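Local coordinates for flagellar motor switch protein FliG (Aquifex aeolicus, PDB 3HJL) that probably forms, with FliN, the rotor-mounted switch complex at the base of the flagellar basal body, which contacts the motor components that determine rotation direction, at residues E50-P53 and E54-E58. Sequence-based numbering, arbitrary orientation.
Sequences ESVP and EEEIE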
ATOM      1  N   GLU A  50      28.333 -28.411  -3.660  1.00 54.51           N
ATOM      2  CA  GLU A  50      27.278 -27.761  -4.431  1.00 54.96           C
ATOM      3  C   GLU A  50      26.462 -26.868  -3.502  1.00 52.92           C
ATOM      4  O   GLU A  50      26.372 -27.131  -2.302  1.00 48.16           O
ATOM      5  CB  GLU A  50      26.353 -28.792  -5.092  1.00 54.54           C
ATOM      6  CG  GLU A  50      26.878 -29.375  -6.394  1.00 58.35           C
ATOM      7  CD  GLU A  50      25.940 -30.425  -6.973  1.00 65.75           C
ATOM      8  OE1 GLU A  50      25.260 -30.136  -7.986  1.00 66.58           O
ATOM      9  OE2 GLU A  50      25.839 -31.523  -6.380  1.00 74.77           O
ATOM     10  N   SER A  51      25.885 -25.803  -4.059  1.00 53.77           N
ATOM     11  CA  SER A  51      25.051 -24.893  -3.287  1.00 51.17           C
ATOM     12  C   SER A  51      23.699 -25.554  -3.016  1.00 56.33           C
ATOM     13  O   SER A  51      23.211 -26.332  -3.840  1.00 56.99           O
ATOM     14  CB  SER A  51      24.852 -23.579  -4.041  1.00 47.56           C
ATOM     15  OG  SER A  51      24.267 -23.813  -5.302  1.00 47.70           O
ATOM     16  N   VAL A  52      23.113 -25.255  -1.852  1.00 51.60           N
ATOM     17  CA  VAL A  52      21.842 -25.844  -1.432  1.00 44.41           C
ATOM     18  C   VAL A  52      20.946 -24.781  -0.791  1.00 46.05           C
ATOM     19  O   VAL A  52      21.431 -24.012   0.038  1.00 48.17           O
ATOM     20  CB  VAL A  52      22.073 -26.949  -0.386  1.00 46.92           C
ATOM     21  CG1 VAL A  52      20.745 -27.556   0.048  1.00 48.65           C
ATOM     22  CG2 VAL A  52      23.014 -28.025  -0.934  1.00 41.72           C
ATOM     23  N   PRO A  53      19.645 -24.721  -1.181  1.00 42.83           N
ATOM     24  CA  PRO A  53      18.689 -23.805  -0.545  1.00 48.55           C
ATOM     25  C   PRO A  53      18.689 -23.884   0.981  1.00 52.15           C
ATOM     26  O   PRO A  53      18.915 -24.954   1.543  1.00 59.67           O
ATOM     27  CB  PRO A  53      17.345 -24.269  -1.101  1.00 50.44           C
ATOM     28  CG  PRO A  53      17.672 -24.814  -2.437  1.00 44.97           C
ATOM     29  CD  PRO A  53      19.021 -25.440  -2.313  1.00 42.43           C
ATOM     30  N   GLU A  54      18.450 -22.748   1.633  1.00 57.31           N
ATOM     31  CA  GLU A  54      18.531 -22.645   3.096  1.00 63.54           C
ATOM     32  C   GLU A  54      17.638 -23.637   3.845  1.00 57.77           C
ATOM     33  O   GLU A  54      18.081 -24.235   4.821  1.00 52.19           O
ATOM     34  CB  GLU A  54      18.202 -21.223   3.547  1.00 65.64           C
ATOM     35  CG  GLU A  54      18.455 -20.974   5.021  1.00 69.11           C
ATOM     36  CD  GLU A  54      18.362 -19.516   5.387  1.00 69.14           C
ATOM     37  OE1 GLU A  54      17.637 -18.767   4.693  1.00 73.17           O
ATOM     38  OE2 GLU A  54      19.010 -19.123   6.380  1.00 70.94           O
ATOM     39  N   GLU A  55      16.394 -23.787   3.383  1.00 61.24           N
ATOM     40  CA  GLU A  55      15.426 -24.739   3.958  1.00 63.79           C
ATOM     41  C   GLU A  55      15.937 -26.183   3.886  1.00 64.01           C
ATOM     42  O   GLU A  55      15.724 -26.968   4.813  1.00 60.77           O
ATOM     43  CB  GLU A  55      14.070 -24.630   3.234  1.00 68.48           C
ATOM     44  CG  GLU A  55      12.915 -25.406   3.903  1.00 72.85           C
ATOM     45  CD  GLU A  55      11.569 -25.212   3.205  1.00 76.23           C
ATOM     46  OE1 GLU A  55      11.530 -25.209   1.954  1.00 82.29           O
ATOM     47  OE2 GLU A  55      10.541 -25.096   3.910  1.00 77.64           O
ATOM     48  N   GLU A  56      16.600 -26.523   2.781  1.00 62.30           N
ATOM     49  CA  GLU A  56      17.203 -27.843   2.607  1.00 59.49           C
ATOM     50  C   GLU A  56      18.503 -28.026   3.419  1.00 59.33           C
ATOM     51  O   GLU A  56      18.825 -29.151   3.801  1.00 63.45           O
ATOM     52  CB  GLU A  56      17.419 -28.146   1.118  1.00 56.19           C
ATOM     53  CG  GLU A  56      16.097 -28.196   0.326  1.00 68.07           C
ATOM     54  CD  GLU A  56      16.288 -28.311  -1.189  1.00 72.89           C
ATOM     55  OE1 GLU A  56      17.175 -29.079  -1.628  1.00 81.83           O
ATOM     56  OE2 GLU A  56      15.520 -27.654  -1.937  1.00 68.88           O
ATOM     57  N   ILE A  57      19.246 -26.943   3.676  1.00 53.81           N
ATOM     58  CA  ILE A  57      20.439 -27.020   4.545  1.00 52.10           C
ATOM     59  C   ILE A  57      20.032 -27.290   5.997  1.00 56.94           C
ATOM     60  O   ILE A  57      20.746 -27.992   6.717  1.00 58.72           O
ATOM     61  CB  ILE A  57      21.299 -25.740   4.508  1.00 46.59           C
ATOM     62  CG1 ILE A  57      21.967 -25.565   3.145  1.00 50.96           C
ATOM     63  CG2 ILE A  57      22.385 -25.804   5.555  1.00 49.87           C
ATOM     64  CD1 ILE A  57      22.822 -24.310   3.040  1.00 43.30           C
ATOM     65  N   GLU A  58      18.893 -26.730   6.423  1.00 54.60           N
ATOM     66  CA  GLU A  58      18.339 -27.016   7.757  1.00 65.21           C
ATOM     67  C   GLU A  58      17.953 -28.495   7.934  1.00 60.87           C
ATOM     68  O   GLU A  58      18.204 -29.078   8.985  1.00 65.43           O
ATOM     69  CB  GLU A  58      17.119 -26.140   8.044  1.00 65.35           C
ATOM     70  CG  GLU A  58      17.446 -24.675   8.262  1.00 71.45           C
ATOM     71  CD  GLU A  58      16.207 -23.813   8.440  1.00 77.15           C
ATOM     72  OE1 GLU A  58      15.127 -24.360   8.773  1.00 80.25           O
ATOM     73  OE2 GLU A  58      16.315 -22.580   8.251  1.00 86.80           O
TER
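The carbonyl of Pro53 and the amide of Ile57 make the first helical turn at the start of helix 54-70: Ile57 N donates to Pro53 O at 2.9 Å. The N-H...O angle is 145°. This is an i to i+4 backbone bond from the N-cap residue, and Glu58 N to Glu54 O at 3.1 Å repeats it one residue on. The turn lies in the FliG N-terminal domain, where the loop after helix 36-47 leads into helix 54-70.

Apolar contacts come from Val52, whose CB faces the first turn of the helix. With its CG1 anti to the backbone N (chi1 180°), that methyl meets Glu56 CB at 3.5 Å, the two side chains crossing at about a right angle. Val52 CB lies 3.8 Å from Ile57 CG1. Separately, Ile57 CD1 approaches the carbonyl oxygen Val52 O to 3.3 Å, a van der Waals contact. Outside the turn, Val52 and Ile57 both touch Ile89, and Ile57 also reaches Ile85 of helix 78-88.

A third set is the ring of Pro53 against the Glu56 carboxylate. The side chains run alongside each other in the same direction, with OE2 of Glu56 3.6 Å from Pro53 CG. With an alanine at Pro53, the Glu56 carboxylate would probably lose the ring it lies against, and the backbone ahead of the helix would be freer to turn.

Proline has no side-chain acceptor to cap the first-turn amides; one of them, Glu54 N, instead donates a hydrogen bond to Glu95 OE2, outside the turn. Three glutamates, Glu54 to Glu56, in the first turn would probably interact favourably with the helix dipole.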